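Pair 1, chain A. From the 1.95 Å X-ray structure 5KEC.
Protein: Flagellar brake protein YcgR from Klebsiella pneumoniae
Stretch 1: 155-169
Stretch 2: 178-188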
# COMPACT_ATOMS: atom_id res chain seq x y z
N ASN A 155 -12.89 9.17 18.36
CA ASN A 155 -13.84 10.19 17.93
C ASN A 155 -14.26 9.82 16.51
O ASN A 155 -13.67 10.27 15.53
CB ASN A 155 -13.19 11.57 17.95
CG ASN A 155 -14.21 12.69 17.99
OD1 ASN A 155 -15.35 12.53 17.54
ND2 ASN A 155 -13.81 13.84 18.54
N LEU A 156 -15.29 8.98 16.41
CA LEU A 156 -15.59 8.31 15.15
C LEU A 156 -15.88 9.23 13.96
O LEU A 156 -15.56 8.89 12.82
CB LEU A 156 -16.73 7.30 15.34
CG LEU A 156 -16.31 6.06 16.13
CD1 LEU A 156 -17.51 5.15 16.39
CD2 LEU A 156 -15.22 5.31 15.38
N LYS A 157 -16.48 10.39 14.22
CA LYS A 157 -16.85 11.26 13.12
C LYS A 157 -15.64 11.82 12.37
O LYS A 157 -15.77 12.30 11.25
CB LYS A 157 -17.76 12.39 13.61
CG LYS A 157 -17.09 13.39 14.52
CD LYS A 157 -18.10 14.44 14.96
CE LYS A 157 -17.46 15.50 15.84
NZ LYS A 157 -18.44 16.58 16.16
N PHE A 158 -14.46 11.74 12.98
CA PHE A 158 -13.25 12.22 12.32
C PHE A 158 -12.46 11.08 11.70
O PHE A 158 -11.36 11.28 11.18
CB PHE A 158 -12.37 12.98 13.31
CG PHE A 158 -12.97 14.26 13.77
CD1 PHE A 158 -13.44 14.40 15.07
CD2 PHE A 158 -13.09 15.33 12.90
CE1 PHE A 158 -14.01 15.59 15.49
CE2 PHE A 158 -13.66 16.51 13.32
CZ PHE A 158 -14.12 16.64 14.61
N LEU A 159 -13.04 9.88 11.75
CA LEU A 159 -12.36 8.68 11.33
C LEU A 159 -13.12 7.94 10.23
O LEU A 159 -13.04 6.72 10.13
CB LEU A 159 -12.14 7.75 12.52
CG LEU A 159 -11.42 8.39 13.71
CD1 LEU A 159 -11.35 7.43 14.89
CD2 LEU A 159 -10.03 8.83 13.29
N SER A 160 -13.86 8.68 9.42
CA SER A 160 -14.58 8.06 8.31
C SER A 160 -13.61 7.69 7.20
O SER A 160 -12.49 8.19 7.15
CB SER A 160 -15.67 9.00 7.79
OG SER A 160 -15.11 10.09 7.06
N HIS A 161 -14.05 6.81 6.30
CA HIS A 161 -13.18 6.36 5.22
C HIS A 161 -12.59 7.53 4.43
O HIS A 161 -13.30 8.47 4.07
CB HIS A 161 -13.92 5.40 4.30
CG HIS A 161 -13.11 4.95 3.13
ND1 HIS A 161 -12.17 3.94 3.22
CD2 HIS A 161 -13.08 5.37 1.84
CE1 HIS A 161 -11.61 3.76 2.04
NE2 HIS A 161 -12.14 4.62 1.19
N ASN A 162 -11.29 7.47 4.18
CA ASN A 162 -10.56 8.53 3.49
C ASN A 162 -10.49 9.84 4.26
O ASN A 162 -10.00 10.84 3.74
CB ASN A 162 -11.10 8.76 2.08
CG ASN A 162 -10.47 7.84 1.06
OD1 ASN A 162 -9.33 7.39 1.30
ND2 ASN A 162 -11.11 7.57 0.02
N ALA A 163 -11.00 9.85 5.49
CA ALA A 163 -10.84 11.03 6.32
C ALA A 163 -9.35 11.28 6.49
O ALA A 163 -8.53 10.35 6.45
CB ALA A 163 -11.51 10.85 7.67
N LEU A 164 -8.99 12.54 6.67
CA LEU A 164 -7.60 12.92 6.79
C LEU A 164 -7.30 13.37 8.21
O LEU A 164 -8.01 14.19 8.78
CB LEU A 164 -7.29 14.05 5.81
CG LEU A 164 -5.83 14.29 5.46
CD1 LEU A 164 -5.29 13.12 4.65
CD2 LEU A 164 -5.69 15.58 4.68
N LEU A 165 -6.23 12.82 8.78
CA LEU A 165 -5.70 13.31 10.04
C LEU A 165 -4.45 14.11 9.73
O LEU A 165 -3.37 13.55 9.51
CB LEU A 165 -5.35 12.14 10.97
CG LEU A 165 -6.49 11.21 11.38
CD1 LEU A 165 -5.97 10.06 12.24
CD2 LEU A 165 -7.58 11.99 12.10
N LYS A 166 -4.58 15.43 9.70
CA LYS A 166 -3.46 16.28 9.33
C LYS A 166 -2.61 16.63 10.54
O LYS A 166 -3.12 16.83 11.64
CB LYS A 166 -3.96 17.55 8.64
CG LYS A 166 -4.99 18.34 9.43
CD LYS A 166 -5.57 19.47 8.59
CE LYS A 166 -6.08 18.93 7.25
NZ LYS A 166 -6.72 19.99 6.41
N ASN A 167 -1.30 16.74 10.32
CA ASN A 167 -0.40 17.15 11.39
C ASN A 167 -0.42 16.17 12.54
O ASN A 167 -0.29 16.56 13.70
CB ASN A 167 -0.78 18.54 11.91
CG ASN A 167 -0.90 19.58 10.81
OD1 ASN A 167 0.00 19.73 9.99
ND2 ASN A 167 -2.02 20.30 10.79
N ALA A 168 -0.62 14.89 12.24
CA ALA A 168 -0.54 13.85 13.26
C ALA A 168 0.93 13.60 13.56
O ALA A 168 1.77 13.70 12.67
CB ALA A 168 -1.19 12.57 12.76
N VAL A 169 1.24 13.29 14.81
CA VAL A 169 2.64 13.09 15.19
C VAL A 169 2.90 11.67 15.66
O VAL A 169 2.28 11.19 16.61
CB VAL A 169 3.10 14.08 16.27
CG1 VAL A 169 4.58 13.89 16.57
CG2 VAL A 169 2.81 15.52 15.83
N ILE A 178 7.87 12.11 14.35
CA ILE A 178 7.65 12.38 12.94
C ILE A 178 6.24 12.92 12.74
O ILE A 178 5.26 12.23 13.00
CB ILE A 178 7.81 11.11 12.08
CG1 ILE A 178 9.19 10.49 12.28
CG2 ILE A 178 7.57 11.43 10.60
CD1 ILE A 178 9.42 9.24 11.47
N THR A 179 6.15 14.16 12.27
CA THR A 179 4.87 14.77 11.97
C THR A 179 4.45 14.38 10.57
O THR A 179 5.23 14.51 9.62
CB THR A 179 4.93 16.31 12.10
OG1 THR A 179 5.25 16.65 13.45
CG2 THR A 179 3.59 16.94 11.75
N ILE A 180 3.23 13.88 10.42
CA ILE A 180 2.81 13.34 9.14
C ILE A 180 1.31 13.49 8.98
O ILE A 180 0.60 13.76 9.95
CB ILE A 180 3.18 11.85 9.05
CG1 ILE A 180 3.13 11.36 7.60
CG2 ILE A 180 2.28 11.01 9.98
CD1 ILE A 180 3.61 9.95 7.43
N ASP A 181 0.83 13.31 7.76
CA ASP A 181 -0.61 13.29 7.51
C ASP A 181 -1.07 11.85 7.30
O ASP A 181 -0.42 11.07 6.60
CB ASP A 181 -0.96 14.15 6.30
CG ASP A 181 -0.52 15.58 6.47
OD1 ASP A 181 -0.75 16.14 7.57
OD2 ASP A 181 0.08 16.14 5.53
N LEU A 182 -2.18 11.50 7.93
CA LEU A 182 -2.70 10.14 7.82
C LEU A 182 -4.03 10.13 7.09
O LEU A 182 -4.88 11.00 7.30
CB LEU A 182 -2.87 9.51 9.20
CG LEU A 182 -1.63 9.47 10.10
CD1 LEU A 182 -2.03 9.03 11.51
CD2 LEU A 182 -0.57 8.56 9.52
N VAL A 183 -4.21 9.14 6.22
CA VAL A 183 -5.49 8.94 5.56
C VAL A 183 -6.14 7.70 6.15
O VAL A 183 -5.61 6.60 6.04
CB VAL A 183 -5.32 8.74 4.04
CG1 VAL A 183 -6.65 8.39 3.39
CG2 VAL A 183 -4.71 10.00 3.41
N VAL A 184 -7.28 7.89 6.81
CA VAL A 184 -8.00 6.79 7.42
C VAL A 184 -8.54 5.87 6.34
O VAL A 184 -9.21 6.31 5.41
CB VAL A 184 -9.16 7.32 8.29
CG1 VAL A 184 -9.98 6.16 8.87
CG2 VAL A 184 -8.61 8.20 9.41
N LYS A 185 -8.24 4.58 6.45
CA LYS A 185 -8.65 3.60 5.44
C LYS A 185 -9.72 2.65 5.94
O LYS A 185 -10.64 2.29 5.20
CB LYS A 185 -7.46 2.80 4.92
CG LYS A 185 -6.57 3.56 3.95
CD LYS A 185 -7.39 4.04 2.78
CE LYS A 185 -6.59 4.92 1.85
NZ LYS A 185 -7.45 5.43 0.74
N ASN A 186 -9.60 2.22 7.19
CA ASN A 186 -10.48 1.20 7.72
C ASN A 186 -10.57 1.25 9.24
O ASN A 186 -9.56 1.38 9.93
CB ASN A 186 -10.00 -0.18 7.27
CG ASN A 186 -11.15 -1.11 6.93
OD1 ASN A 186 -11.70 -1.06 5.83
ND2 ASN A 186 -11.50 -1.98 7.87
N VAL A 187 -11.79 1.14 9.77
CA VAL A 187 -11.97 1.07 11.21
C VAL A 187 -12.73 -0.20 11.58
O VAL A 187 -13.81 -0.45 11.05
CB VAL A 187 -12.73 2.31 11.75
CG1 VAL A 187 -12.84 2.24 13.26
CG2 VAL A 187 -12.03 3.60 11.31
N ILE A 188 -12.15 -0.99 12.47
CA ILE A 188 -12.84 -2.15 13.03
C ILE A 188 -12.82 -2.13 14.55
O ILE A 188 -12.00 -1.44 15.16
CB ILE A 188 -12.24 -3.50 12.54
CG1 ILE A 188 -10.82 -3.70 13.09
CG2 ILE A 188 -12.27 -3.59 11.03
CD1 ILE A 188 -10.16 -5.00 12.62

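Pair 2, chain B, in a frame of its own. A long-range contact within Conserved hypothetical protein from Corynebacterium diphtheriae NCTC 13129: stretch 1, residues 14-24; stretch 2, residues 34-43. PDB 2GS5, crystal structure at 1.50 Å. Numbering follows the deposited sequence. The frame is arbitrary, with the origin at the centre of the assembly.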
# COMPACT_ATOMS: atom_id res chain seq x y z
N GLU B 14 7.06 -8.18 -11.43
CA GLU B 14 7.25 -6.84 -11.98
C GLU B 14 6.39 -5.82 -11.25
O GLU B 14 5.23 -6.09 -10.96
CB GLU B 14 6.95 -6.82 -13.48
CG GLU B 14 8.06 -7.41 -14.31
CD GLU B 14 9.37 -6.65 -14.16
OE1 GLU B 14 9.37 -5.42 -14.44
OE2 GLU B 14 10.38 -7.27 -13.76
N PRO B 15 6.97 -4.65 -10.94
CA PRO B 15 6.16 -3.59 -10.35
C PRO B 15 4.97 -3.23 -11.22
O PRO B 15 5.09 -3.14 -12.44
CB PRO B 15 7.12 -2.41 -10.27
CG PRO B 15 8.47 -3.01 -10.26
CD PRO B 15 8.37 -4.23 -11.10
N ALA B 16 3.84 -3.01 -10.56
CA ALA B 16 2.60 -2.64 -11.23
C ALA B 16 1.63 -2.19 -10.15
O ALA B 16 1.80 -2.52 -8.97
CB ALA B 16 2.04 -3.84 -11.99
N PRO B 17 0.58 -1.44 -10.53
CA PRO B 17 -0.40 -1.09 -9.52
C PRO B 17 -0.94 -2.34 -8.84
O PRO B 17 -1.20 -3.35 -9.50
CB PRO B 17 -1.49 -0.38 -10.33
CG PRO B 17 -0.77 0.17 -11.52
CD PRO B 17 0.24 -0.90 -11.85
N GLY B 18 -1.08 -2.27 -7.52
CA GLY B 18 -1.60 -3.40 -6.75
C GLY B 18 -0.51 -4.31 -6.20
O GLY B 18 -0.81 -5.20 -5.41
N MSE B 19 0.74 -4.10 -6.62
CA MSE B 19 1.89 -4.73 -5.99
C MSE B 19 2.33 -3.90 -4.82
O MSE B 19 2.12 -2.70 -4.81
CB MSE B 19 3.06 -4.84 -6.96
CG MSE B 19 2.79 -5.73 -8.15
SE MSE B 19 2.65 -7.64 -7.69
CE MSE B 19 4.49 -8.01 -7.22
N VAL B 20 2.95 -4.56 -3.84
CA VAL B 20 3.65 -3.86 -2.76
C VAL B 20 5.16 -4.02 -2.92
O VAL B 20 5.65 -5.03 -3.40
CB VAL B 20 3.23 -4.33 -1.36
CG1 VAL B 20 1.84 -3.79 -1.02
CG2 VAL B 20 3.25 -5.84 -1.24
N LEU B 21 5.86 -2.97 -2.53
CA LEU B 21 7.30 -2.93 -2.43
C LEU B 21 7.63 -3.15 -0.96
O LEU B 21 7.29 -2.31 -0.12
CB LEU B 21 7.85 -1.58 -2.88
CG LEU B 21 7.50 -1.16 -4.30
CD1 LEU B 21 7.87 0.30 -4.58
CD2 LEU B 21 8.16 -2.10 -5.30
N VAL B 22 8.27 -4.28 -0.66
CA VAL B 22 8.57 -4.64 0.72
C VAL B 22 10.00 -4.23 1.01
O VAL B 22 10.92 -4.69 0.34
CB VAL B 22 8.42 -6.14 0.94
CG1 VAL B 22 8.67 -6.49 2.41
CG2 VAL B 22 7.03 -6.61 0.48
N ALA B 23 10.20 -3.35 1.99
CA ALA B 23 11.54 -2.85 2.32
C ALA B 23 12.49 -3.98 2.74
O ALA B 23 12.12 -4.86 3.53
CB ALA B 23 11.47 -1.79 3.42
N ALA B 24 13.70 -3.96 2.22
CA ALA B 24 14.76 -4.85 2.70
C ALA B 24 14.94 -4.66 4.20
O ALA B 24 14.87 -3.53 4.69
CB ALA B 24 16.06 -4.57 1.97
N ARG B 34 11.29 -0.67 7.03
CA ARG B 34 10.21 -1.63 7.24
C ARG B 34 8.89 -1.17 6.64
O ARG B 34 7.82 -1.46 7.17
CB ARG B 34 10.08 -1.95 8.73
CG ARG B 34 11.38 -2.48 9.36
CD ARG B 34 11.93 -3.75 8.68
NE ARG B 34 13.33 -4.01 9.02
CZ ARG B 34 13.74 -4.89 9.93
NH1 ARG B 34 15.04 -5.04 10.14
NH2 ARG B 34 12.88 -5.61 10.63
N SER B 35 8.97 -0.47 5.51
CA SER B 35 7.78 -0.05 4.80
C SER B 35 7.26 -1.15 3.88
O SER B 35 7.98 -2.08 3.49
CB SER B 35 8.06 1.23 4.00
OG SER B 35 9.11 1.08 3.07
N VAL B 36 5.98 -1.03 3.57
CA VAL B 36 5.30 -1.88 2.59
C VAL B 36 4.53 -0.93 1.70
O VAL B 36 3.46 -0.45 2.08
CB VAL B 36 4.33 -2.86 3.26
CG1 VAL B 36 3.58 -3.69 2.21
CG2 VAL B 36 5.08 -3.76 4.24
N ILE B 37 5.10 -0.62 0.53
CA ILE B 37 4.56 0.47 -0.27
C ILE B 37 3.70 -0.07 -1.40
O ILE B 37 4.19 -0.70 -2.31
CB ILE B 37 5.68 1.37 -0.81
CG1 ILE B 37 6.45 1.98 0.38
CG2 ILE B 37 5.10 2.50 -1.69
CD1 ILE B 37 7.68 2.71 0.01
N LEU B 38 2.40 0.19 -1.29
CA LEU B 38 1.44 -0.18 -2.33
C LEU B 38 1.58 0.75 -3.52
O LEU B 38 1.41 1.96 -3.39
CB LEU B 38 0.02 -0.09 -1.79
CG LEU B 38 -1.12 -0.37 -2.76
CD1 LEU B 38 -1.11 -1.82 -3.21
CD2 LEU B 38 -2.46 -0.01 -2.13
N ILE B 39 1.89 0.18 -4.68
CA ILE B 39 1.98 0.95 -5.92
C ILE B 39 0.57 1.32 -6.38
O ILE B 39 -0.28 0.44 -6.57
CB ILE B 39 2.74 0.18 -7.02
CG1 ILE B 39 4.17 -0.10 -6.57
CG2 ILE B 39 2.70 0.93 -8.36
CD1 ILE B 39 4.94 -1.03 -7.48
N ILE B 40 0.32 2.62 -6.50
CA ILE B 40 -1.01 3.13 -6.89
C ILE B 40 -1.03 3.73 -8.30
O ILE B 40 -2.11 4.00 -8.85
CB ILE B 40 -1.53 4.17 -5.86
CG1 ILE B 40 -0.63 5.41 -5.80
CG2 ILE B 40 -1.66 3.52 -4.49
CD1 ILE B 40 -1.10 6.45 -4.80
N GLU B 41 0.14 3.96 -8.87
CA GLU B 41 0.26 4.47 -10.24
C GLU B 41 1.65 4.14 -10.74
O GLU B 41 2.64 4.37 -10.06
CB GLU B 41 0.03 5.98 -10.26
CG GLU B 41 0.30 6.65 -11.60
CD GLU B 41 -0.86 6.57 -12.58
OE1 GLU B 41 -1.94 6.05 -12.23
OE2 GLU B 41 -0.67 7.05 -13.71
N HIS B 42 1.73 3.62 -11.96
CA HIS B 42 3.00 3.24 -12.53
C HIS B 42 2.95 3.56 -14.00
O HIS B 42 2.23 2.91 -14.77
CB HIS B 42 3.26 1.75 -12.27
CG HIS B 42 4.57 1.26 -12.81
ND1 HIS B 42 5.78 1.79 -12.43
CD2 HIS B 42 4.84 0.29 -13.71
CE1 HIS B 42 6.75 1.16 -13.06
NE2 HIS B 42 6.21 0.24 -13.85
N SER B 43 3.65 4.61 -14.37
CA SER B 43 3.56 5.14 -15.72
C SER B 43 4.92 5.62 -16.21
O SER B 43 5.91 5.58 -15.48
CB SER B 43 2.56 6.29 -15.72
OG SER B 43 3.19 7.45 -15.21
O HOH W 1 6.86 -2.88 -14.44
O HOH W 2 13.74 -2.07 6.76

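Over 14 central residues the N, CA and C atoms of pair 2 superpose on those of pair 1 with an RMSD of 0.6 Å. In both, a type II turn (Ser A160 to Ala A163; Ala B16 to Met B19) leads into a short strand that runs antiparallel to a longer one, at 165° in pair 1 and 154° in pair 2.

The hydrogen bonds follow the same register. Leu A165 matches Leu B21, and Leu A182 matches Ile B37. Each couple closes a two-bond ring: Leu A165 N to Leu A182 O is 2.7 Å and Leu A182 N to Leu A165 O 2.8 Å, while Leu B21 N to Ile B37 O and Ile B37 N to Leu B21 O are both 2.8 Å. One step toward the turn, Val A184 N donates to Ala A163 O (2.8 Å), as Ile B39 N does to Met B19 O (2.9 Å). The turn itself is tied by Asn A162 N to Val A184 O (2.7 Å) and by Gly B18 N to Ile B39 O (3.0 Å).

The inward position with the most covered area in each pair is Val A184, matched by Ile B39; their CA-to-CB bonds point toward the partner stretch, and their side-chain centres lie 0.4 Å apart. Val A184 CG2 meets Leu A165 CG at 4.2 Å and Leu A159 CD2 at 4.2 Å. The longer Ile B39 reaches Leu B21 CD2 with CD1 at 4.0 Å and, with the same atom, Pro B15 CB at 3.8 Å. Leu A159 has no counterpart in the superposition, so a leucine and a proline from different backbone positions pack against the matched residue. The central couple is nearly identical: CB to CB is 4.0 Å for Leu A165 and Leu A182, and 4.2 Å for Leu B21 and Ile B37.

On the other face, Leu A164 CD1 touches Val A183 CG2 at 3.4 Å. Pair 2 reverses the sizes, with Val B20 CG1 lying 4.2 Å from Leu B38 CD1. Val B20 CB also meets Val B36 CG1 at 3.6 Å; the matched Asp A181 instead uses OD1 to accept from Asn A167 N (2.9 Å), beside the bulge between Leu A165 and Ala A168. In pair 2, Ala B23, matched to Asn A167, donates its N to Ser B35 O (3.0 Å).

At the turn, Asn A162 adopts phi 65° and accepts from Lys A185 NZ through OD1 (2.8 Å). Gly B18 has phi 93° and psi -9°, where a CB would jam against the preceding carbonyl.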